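Local coordinates for protein Cyclo(L-tyrosyl-L-tyrosyl) synthase (Mycobacterium tuberculosis, PDB 2X9Q) that probably joins two tyrosyl groups, taken from tyrosyl-tRNA(Tyr) without ATP, into cyclo(L-Tyr-L-Tyr), an intermediate in mycocyclosin biosynthesis, at residues Glu62-Arg67 and Arg100-Trp105; His121-Tyr126 and Arg138-Asn143; Leu250-Gln255 and Gly277-Thr282. All blocks are in the same frame, centred on the assembly; numbering follows the deposited sequence.

Interaction 1. Residues Glu62-Arg67 and Arg100-Trp105; sequences EGFLVR and RDLGLW
Phe64 and Val66 on strand 64-67 and Trp105 on helix 100-105 meet where the two axes come within 11.0 Å, their N-to-C directions 58° apart. Phe64 and Trp105 carry the contact together. Phe64 CG, anti to its own carbonyl carbon (chi1 -71°), lies on the side facing the helix. Leu102 CD2 sits over one face of the ring, near CZ and CE2 and offset toward the rim, in a CH-pi contact 4.1 Å from the centroid. Phe64 CD1 touches Trp105 CB at 3.8 Å, while the backbone carbon of Asp101 lies at the ring edge, 3.6 Å from Phe64 CE1. The Phe64 edge is also turned to the face of the Trp105 five-membered ring, an offset edge-to-face pair with planes at 61°. Val66 CG2 lies 3.5 Å from Trp105 NE1, which is hydrogen-bonded to Gln61, and also touches CZ2. Glu62 OE1 comes to 3.6 Å from Trp105 CD1 and is itself hydrogen-bonded to Asn109. Near the exposed Glu62 one water donates to both Glu62 O and Asp101 O, each at 2.8 Å, bridging the two backbones. Helix 96-109 thus covers one sheet face, as in the layered alpha/beta fold of the HUP clan, here reaching antiparallel strand 64-68 beside the parallel strands.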
# COMPACT_ATOMS: atom_id res chain seq x y z
N GLU A 62 -15.11 -14.27 2.05
CA GLU A 62 -16.08 -13.18 2.32
C GLU A 62 -16.20 -12.19 1.18
O GLU A 62 -16.04 -10.97 1.41
CB GLU A 62 -15.67 -12.41 3.59
CG GLU A 62 -15.72 -13.23 4.87
CD GLU A 62 -14.61 -14.29 4.91
OE1 GLU A 62 -13.45 -13.94 4.57
OE2 GLU A 62 -14.89 -15.44 5.27
N GLY A 63 -16.42 -12.70 -0.02
CA GLY A 63 -16.70 -11.84 -1.19
C GLY A 63 -15.48 -11.29 -1.95
O GLY A 63 -15.64 -10.57 -2.95
N PHE A 64 -14.28 -11.69 -1.52
CA PHE A 64 -13.02 -11.30 -2.20
C PHE A 64 -12.19 -12.49 -2.73
O PHE A 64 -12.21 -13.54 -2.14
CB PHE A 64 -12.15 -10.51 -1.18
CG PHE A 64 -12.74 -9.15 -0.92
CD1 PHE A 64 -13.49 -8.92 0.21
CD2 PHE A 64 -12.62 -8.16 -1.86
CE1 PHE A 64 -14.12 -7.65 0.41
CE2 PHE A 64 -13.22 -6.87 -1.66
CZ PHE A 64 -13.96 -6.63 -0.53
N LEU A 65 -11.45 -12.30 -3.79
CA LEU A 65 -10.46 -13.27 -4.13
C LEU A 65 -9.16 -12.72 -3.52
O LEU A 65 -8.83 -11.53 -3.76
CB LEU A 65 -10.36 -13.39 -5.63
CG LEU A 65 -11.67 -13.81 -6.37
CD1 LEU A 65 -11.49 -13.73 -7.86
CD2 LEU A 65 -12.18 -15.24 -6.05
N VAL A 66 -8.50 -13.52 -2.68
CA VAL A 66 -7.22 -13.10 -2.05
C VAL A 66 -6.09 -13.91 -2.75
O VAL A 66 -6.05 -15.15 -2.67
CB VAL A 66 -7.22 -13.38 -0.54
CG1 VAL A 66 -5.85 -13.01 0.20
CG2 VAL A 66 -8.39 -12.73 0.09
N ARG A 67 -5.18 -13.19 -3.37
CA ARG A 67 -4.05 -13.78 -4.08
C ARG A 67 -2.71 -13.32 -3.48
O ARG A 67 -2.16 -12.21 -3.83
CB ARG A 67 -4.15 -13.49 -5.57
CG ARG A 67 -3.08 -14.32 -6.36
CD ARG A 67 -3.19 -14.21 -7.89
NE ARG A 67 -3.19 -12.82 -8.40
CZ ARG A 67 -2.13 -12.00 -8.53
NH1 ARG A 67 -0.89 -12.38 -8.17
NH2 ARG A 67 -2.28 -10.78 -9.07
N ARG A 100 -16.69 -1.11 3.60
CA ARG A 100 -17.32 -2.00 4.59
C ARG A 100 -17.02 -3.47 4.31
O ARG A 100 -16.79 -4.22 5.21
CB ARG A 100 -18.84 -1.81 4.58
CG ARG A 100 -19.54 -2.43 5.78
CD ARG A 100 -21.06 -2.05 5.72
NE ARG A 100 -21.76 -3.04 6.51
CZ ARG A 100 -21.89 -2.96 7.83
NH1 ARG A 100 -21.40 -1.90 8.50
NH2 ARG A 100 -22.51 -3.93 8.46
N ASP A 101 -17.10 -3.89 3.07
CA ASP A 101 -16.88 -5.29 2.73
C ASP A 101 -15.42 -5.66 3.10
O ASP A 101 -15.15 -6.71 3.75
CB ASP A 101 -17.17 -5.47 1.25
CG ASP A 101 -18.68 -5.46 0.94
OD1 ASP A 101 -19.46 -5.48 1.92
OD2 ASP A 101 -19.04 -5.42 -0.26
N LEU A 102 -14.50 -4.74 2.82
CA LEU A 102 -13.08 -4.95 3.16
C LEU A 102 -12.85 -5.08 4.64
O LEU A 102 -12.01 -5.88 5.13
CB LEU A 102 -12.19 -3.80 2.57
CG LEU A 102 -11.86 -3.95 1.08
CD1 LEU A 102 -11.30 -2.60 0.43
CD2 LEU A 102 -10.83 -5.08 0.85
N GLY A 103 -13.48 -4.18 5.39
CA GLY A 103 -13.38 -4.19 6.84
C GLY A 103 -13.96 -5.51 7.42
O GLY A 103 -13.37 -6.09 8.35
N LEU A 104 -15.07 -5.99 6.89
CA LEU A 104 -15.63 -7.30 7.37
C LEU A 104 -14.68 -8.47 6.99
O LEU A 104 -14.45 -9.36 7.79
CB LEU A 104 -16.99 -7.54 6.70
CG LEU A 104 -18.10 -6.62 7.29
CD1 LEU A 104 -19.36 -6.57 6.38
CD2 LEU A 104 -18.40 -6.98 8.78
N TRP A 105 -14.15 -8.45 5.76
CA TRP A 105 -13.19 -9.47 5.29
C TRP A 105 -12.01 -9.41 6.22
O TRP A 105 -11.59 -10.45 6.71
CB TRP A 105 -12.70 -9.20 3.87
CG TRP A 105 -11.46 -9.99 3.51
CD1 TRP A 105 -11.41 -11.33 3.21
CD2 TRP A 105 -10.10 -9.51 3.44
NE1 TRP A 105 -10.12 -11.70 2.99
CE2 TRP A 105 -9.29 -10.61 3.13
CE3 TRP A 105 -9.49 -8.24 3.61
CZ2 TRP A 105 -7.91 -10.49 2.95
CZ3 TRP A 105 -8.10 -8.14 3.48
CH2 TRP A 105 -7.33 -9.25 3.16
O HOH W 1 -16.77 -8.89 3.15

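Interaction 2. Residues His121-Tyr126 and Arg138-Asn143; sequences HVAESY and RKAVKN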
# COMPACT_ATOMS: atom_id res chain seq x y z
N HIS A 121 1.94 13.55 -1.20
CA HIS A 121 2.19 13.60 -2.64
C HIS A 121 0.94 13.55 -3.51
O HIS A 121 1.08 13.28 -4.72
CB HIS A 121 3.25 12.54 -3.12
CG HIS A 121 4.51 12.59 -2.29
ND1 HIS A 121 5.42 13.61 -2.42
CD2 HIS A 121 4.96 11.79 -1.30
CE1 HIS A 121 6.40 13.43 -1.55
NE2 HIS A 121 6.12 12.35 -0.83
N VAL A 122 -0.25 13.77 -2.92
CA VAL A 122 -1.49 13.81 -3.69
C VAL A 122 -1.64 15.10 -4.53
O VAL A 122 -1.87 15.08 -5.75
CB VAL A 122 -2.72 13.55 -2.76
CG1 VAL A 122 -4.01 13.63 -3.56
CG2 VAL A 122 -2.52 12.13 -2.18
N ALA A 123 -1.47 16.23 -3.90
CA ALA A 123 -1.49 17.55 -4.63
C ALA A 123 -0.38 17.51 -5.72
O ALA A 123 -0.56 17.96 -6.83
CB ALA A 123 -1.15 18.73 -3.62
N GLU A 124 0.80 17.03 -5.36
CA GLU A 124 1.90 16.97 -6.37
C GLU A 124 1.56 16.15 -7.60
O GLU A 124 1.99 16.50 -8.69
CB GLU A 124 3.22 16.48 -5.74
CG GLU A 124 3.77 17.48 -4.73
CD GLU A 124 3.12 17.43 -3.24
OE1 GLU A 124 2.04 16.80 -2.88
OE2 GLU A 124 3.76 18.07 -2.37
N SER A 125 0.85 15.03 -7.42
CA SER A 125 0.44 14.23 -8.54
C SER A 125 -0.55 14.96 -9.41
O SER A 125 -0.55 14.76 -10.62
CB SER A 125 -0.27 12.89 -8.08
OG SER A 125 0.54 12.32 -7.07
N TYR A 126 -1.50 15.63 -8.80
CA TYR A 126 -2.49 16.41 -9.60
C TYR A 126 -1.77 17.54 -10.40
O TYR A 126 -2.11 17.85 -11.58
CB TYR A 126 -3.57 17.01 -8.63
CG TYR A 126 -4.36 16.00 -7.93
CD1 TYR A 126 -4.42 14.65 -8.39
CD2 TYR A 126 -5.08 16.32 -6.78
CE1 TYR A 126 -5.18 13.63 -7.67
CE2 TYR A 126 -5.85 15.39 -6.12
CZ TYR A 126 -5.92 14.06 -6.55
OH TYR A 126 -6.68 13.18 -5.82
N ARG A 138 -6.47 22.22 -3.79
CA ARG A 138 -7.90 22.20 -3.48
C ARG A 138 -8.45 20.75 -3.62
O ARG A 138 -9.20 20.29 -2.75
CB ARG A 138 -8.70 23.13 -4.41
CG ARG A 138 -10.17 23.27 -3.99
CD ARG A 138 -10.98 24.12 -5.03
NE ARG A 138 -11.22 23.39 -6.30
CZ ARG A 138 -12.14 22.44 -6.44
NH1 ARG A 138 -12.97 22.09 -5.40
NH2 ARG A 138 -12.27 21.85 -7.59
N LYS A 139 -8.10 20.11 -4.73
CA LYS A 139 -8.65 18.77 -5.07
C LYS A 139 -8.09 17.72 -4.14
O LYS A 139 -8.82 16.82 -3.78
CB LYS A 139 -8.30 18.34 -6.49
CG LYS A 139 -9.25 18.88 -7.57
CD LYS A 139 -8.58 19.10 -8.95
CE LYS A 139 -8.57 17.89 -9.89
NZ LYS A 139 -8.95 18.54 -11.23
N ALA A 140 -6.80 17.83 -3.80
CA ALA A 140 -6.15 16.91 -2.81
C ALA A 140 -6.88 17.02 -1.48
O ALA A 140 -7.25 15.99 -0.87
CB ALA A 140 -4.66 17.27 -2.63
N VAL A 141 -7.13 18.27 -1.02
CA VAL A 141 -7.82 18.47 0.28
C VAL A 141 -9.19 17.83 0.22
O VAL A 141 -9.57 17.01 1.07
CB VAL A 141 -7.89 19.98 0.69
CG1 VAL A 141 -8.90 20.11 1.91
CG2 VAL A 141 -6.50 20.47 1.14
N LYS A 142 -9.93 18.09 -0.85
CA LYS A 142 -11.23 17.48 -1.00
C LYS A 142 -11.20 15.94 -1.05
O LYS A 142 -12.05 15.30 -0.40
CB LYS A 142 -11.91 18.02 -2.29
CG LYS A 142 -13.26 17.50 -2.46
CD LYS A 142 -14.02 17.82 -3.80
CE LYS A 142 -13.15 17.81 -5.01
NZ LYS A 142 -13.10 16.44 -5.52
N ASN A 143 -10.30 15.36 -1.83
CA ASN A 143 -10.28 13.92 -1.99
C ASN A 143 -9.80 13.22 -0.73
O ASN A 143 -10.27 12.11 -0.39
CB ASN A 143 -9.41 13.58 -3.21
CG ASN A 143 -10.12 13.92 -4.54
OD1 ASN A 143 -11.29 14.20 -4.54
ND2 ASN A 143 -9.40 13.90 -5.65
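Two helices of the alpha/beta domain, 122-128 and 133-158, meet here at a surface that may take part in aminoacyl-tRNA binding, as inferred from relatives, in a small contact centred on alanines. Their short segments run at 132° to each other with axes 8.6 Å apart, and the CA atoms of Ala123 and Ala140 lie 5.0 Å apart. The small side chains of these two residues let the backbones come near: their CB atoms are separated by 3.9 Å, Ala140 CB lies 3.6 Å from Ala123 N, and Val122 CG1 meets the same methyl at 3.8 Å. Tyr126 reaches over from the next turn. Its CG is anti to its own carbonyl carbon (chi1 -63°), and the ring presents its edge to the facing helix, CE2 being 3.5 Å from Ala140 N, while Lys139 CB touches CD2. At the ring's tip Tyr126 OH accepts a nearly straight bond (171°) from Asn143 ND2, 2.8 Å, with the oxygen in the amide plane, which stands almost perpendicular to the ring. Lys139 NZ leads away toward Asp131, a long and weak ion pair. This oblique helix crossing joins Lys139, possibly involved in aa-tRNA binding, to the helix whose Val122 side chain neighbours that of Tyr229, a predicted substrate-binding residue.

Interaction 3. Residues Leu250-Gln255 and Gly277-Thr282; sequences LNCYHQ and GHAIVT
The carbonyl oxygen Asn251 O is gripped from opposite faces of its plane by His278 ND1, at 2.8 Å, and by the backbone nitrogen Ala279 N, at 3.1 Å. The first donor is an imidazole nitrogen: His278 holds CG anti to its backbone N (chi1 174°), and the oxygen lies close to the ring plane. The second donor, Ala279 N, belongs to the parallel ladder. Along the strand this ladder begins with Asn251 N to Gly277 O, 2.7 Å, and continues past Asn251 O with Tyr253 N to Ala279 O, 3.2 Å, and Val281 N to Tyr253 O, 2.8 Å. The imidazole is fixed at its other nitrogen too, since His278 NE2 is hydrogen-bonded to Leu257 N. Asn251 and His278 share one sheet face with Tyr253 and Ile280. On the other, Leu250 CD2 rests 3.8 Å from Ala279 CB, Cys252 CB packs on Val281 CG2, and Leu250 lies against the backbone of Gly277 and His278. Past the ladder, Thr282 CG2 touches His254 O at 3.5 Å. Tyr253, a substrate-binding residue by similarity, has its OH hydrogen-bonded to Ser88, the probable nucleophile, and His254 ND1 lies over the centre of its ring. The two strands are joined through helix 260-263 as a parallel beta-alpha-beta crossover. Strand 249-253 is flanked by 276-283 and 82-87, and strand 64-68 lies on the far side of 276-283, antiparallel to it; helix 96-109 lays Trp105 against Cys252 and Val281.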
# COMPACT_ATOMS: atom_id res chain seq x y z
N LEU A 250 0.10 -8.74 6.28
CA LEU A 250 -0.15 -8.85 4.87
C LEU A 250 -0.62 -7.49 4.32
O LEU A 250 -1.68 -7.00 4.73
CB LEU A 250 -1.30 -9.88 4.62
CG LEU A 250 -1.50 -10.36 3.23
CD1 LEU A 250 -0.22 -11.19 2.69
CD2 LEU A 250 -2.69 -11.27 3.28
N ASN A 251 0.13 -6.93 3.37
CA ASN A 251 -0.21 -5.62 2.83
C ASN A 251 -1.08 -5.82 1.59
O ASN A 251 -0.67 -6.48 0.61
CB ASN A 251 1.10 -4.82 2.57
CG ASN A 251 0.77 -3.33 2.31
OD1 ASN A 251 -0.19 -3.05 1.61
ND2 ASN A 251 1.57 -2.44 2.82
N CYS A 252 -2.35 -5.34 1.65
CA CYS A 252 -3.35 -5.75 0.65
C CYS A 252 -3.83 -4.66 -0.24
O CYS A 252 -4.19 -3.55 0.26
CB CYS A 252 -4.61 -6.30 1.37
SG CYS A 252 -4.18 -7.73 2.41
N TYR A 253 -3.91 -4.94 -1.54
CA TYR A 253 -4.44 -3.93 -2.48
C TYR A 253 -5.07 -4.65 -3.63
O TYR A 253 -4.81 -5.83 -3.81
CB TYR A 253 -3.28 -2.99 -2.98
CG TYR A 253 -3.73 -1.66 -3.49
CD1 TYR A 253 -4.45 -0.79 -2.66
CD2 TYR A 253 -3.46 -1.26 -4.83
CE1 TYR A 253 -4.92 0.45 -3.14
CE2 TYR A 253 -3.92 -0.01 -5.32
CZ TYR A 253 -4.63 0.82 -4.47
OH TYR A 253 -5.06 2.05 -4.88
N HIS A 254 -5.87 -3.95 -4.41
CA HIS A 254 -6.58 -4.61 -5.49
C HIS A 254 -5.75 -4.66 -6.78
O HIS A 254 -6.28 -5.13 -7.79
CB HIS A 254 -7.94 -3.92 -5.79
CG HIS A 254 -7.84 -2.44 -6.09
ND1 HIS A 254 -7.50 -1.52 -5.14
CD2 HIS A 254 -8.10 -1.73 -7.23
CE1 HIS A 254 -7.47 -0.31 -5.68
NE2 HIS A 254 -7.81 -0.41 -6.96
N GLN A 255 -4.52 -4.16 -6.75
CA GLN A 255 -3.57 -4.29 -7.88
C GLN A 255 -2.22 -4.66 -7.27
O GLN A 255 -1.92 -4.19 -6.19
CB GLN A 255 -3.32 -2.91 -8.54
CG GLN A 255 -4.48 -2.35 -9.31
CD GLN A 255 -4.34 -0.83 -9.53
OE1 GLN A 255 -3.28 -0.23 -9.30
NE2 GLN A 255 -5.44 -0.21 -9.95
N GLY A 277 4.22 -9.70 4.09
CA GLY A 277 3.76 -10.23 2.81
C GLY A 277 2.86 -9.27 2.06
O GLY A 277 2.42 -8.21 2.60
N HIS A 278 2.54 -9.63 0.84
CA HIS A 278 1.61 -8.81 0.01
C HIS A 278 0.57 -9.75 -0.57
O HIS A 278 0.91 -10.89 -0.92
CB HIS A 278 2.44 -8.16 -1.14
CG HIS A 278 1.65 -7.41 -2.18
ND1 HIS A 278 0.59 -6.57 -1.86
CD2 HIS A 278 1.84 -7.29 -3.52
CE1 HIS A 278 0.16 -5.98 -2.97
NE2 HIS A 278 0.90 -6.41 -3.99
N ALA A 279 -0.68 -9.28 -0.69
CA ALA A 279 -1.70 -9.96 -1.41
C ALA A 279 -2.50 -9.01 -2.27
O ALA A 279 -2.82 -7.90 -1.86
CB ALA A 279 -2.69 -10.74 -0.46
N ILE A 280 -2.90 -9.51 -3.43
CA ILE A 280 -3.80 -8.78 -4.29
C ILE A 280 -5.23 -9.25 -3.93
O ILE A 280 -5.50 -10.48 -3.92
CB ILE A 280 -3.46 -9.07 -5.77
CG1 ILE A 280 -2.11 -8.41 -6.08
CG2 ILE A 280 -4.54 -8.39 -6.67
CD1 ILE A 280 -0.91 -9.28 -5.65
N VAL A 281 -6.08 -8.31 -3.57
CA VAL A 281 -7.40 -8.63 -3.00
C VAL A 281 -8.43 -7.93 -3.83
O VAL A 281 -8.38 -6.69 -3.94
CB VAL A 281 -7.55 -8.15 -1.54
CG1 VAL A 281 -8.92 -8.42 -1.06
CG2 VAL A 281 -6.48 -8.82 -0.64
N THR A 282 -9.26 -8.71 -4.53
CA THR A 282 -10.18 -8.17 -5.56
C THR A 282 -11.60 -8.73 -5.34
O THR A 282 -11.74 -9.77 -4.70
CB THR A 282 -9.76 -8.54 -6.98
OG1 THR A 282 -9.53 -9.96 -7.12
CG2 THR A 282 -8.55 -7.71 -7.44

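In the fold
Interactions 1 and 3 reach the same sheet, with centres 11 Å apart: strand 64-68 pairs with 276-283, so Leu65 N lies 2.7 Å from Thr282 O, and Trp105 CH2 of interaction 1 packs 3.6 Å from Cys252 SG of interaction 3. Both are largely buried, yet they differ in chemistry. Interaction 3 builds the sheet itself through backbone hydrogen bonds and one from an imidazole, whereas interaction 1 covers it with aromatic and aliphatic side chains and has no direct hydrogen bond, only a water bridge. Interaction 2 stands apart, partly buried, with its centre 28 Å from interaction 1 and 24 Å from interaction 3; it joins helix to helix by methyl packing and one side-chain hydrogen bond.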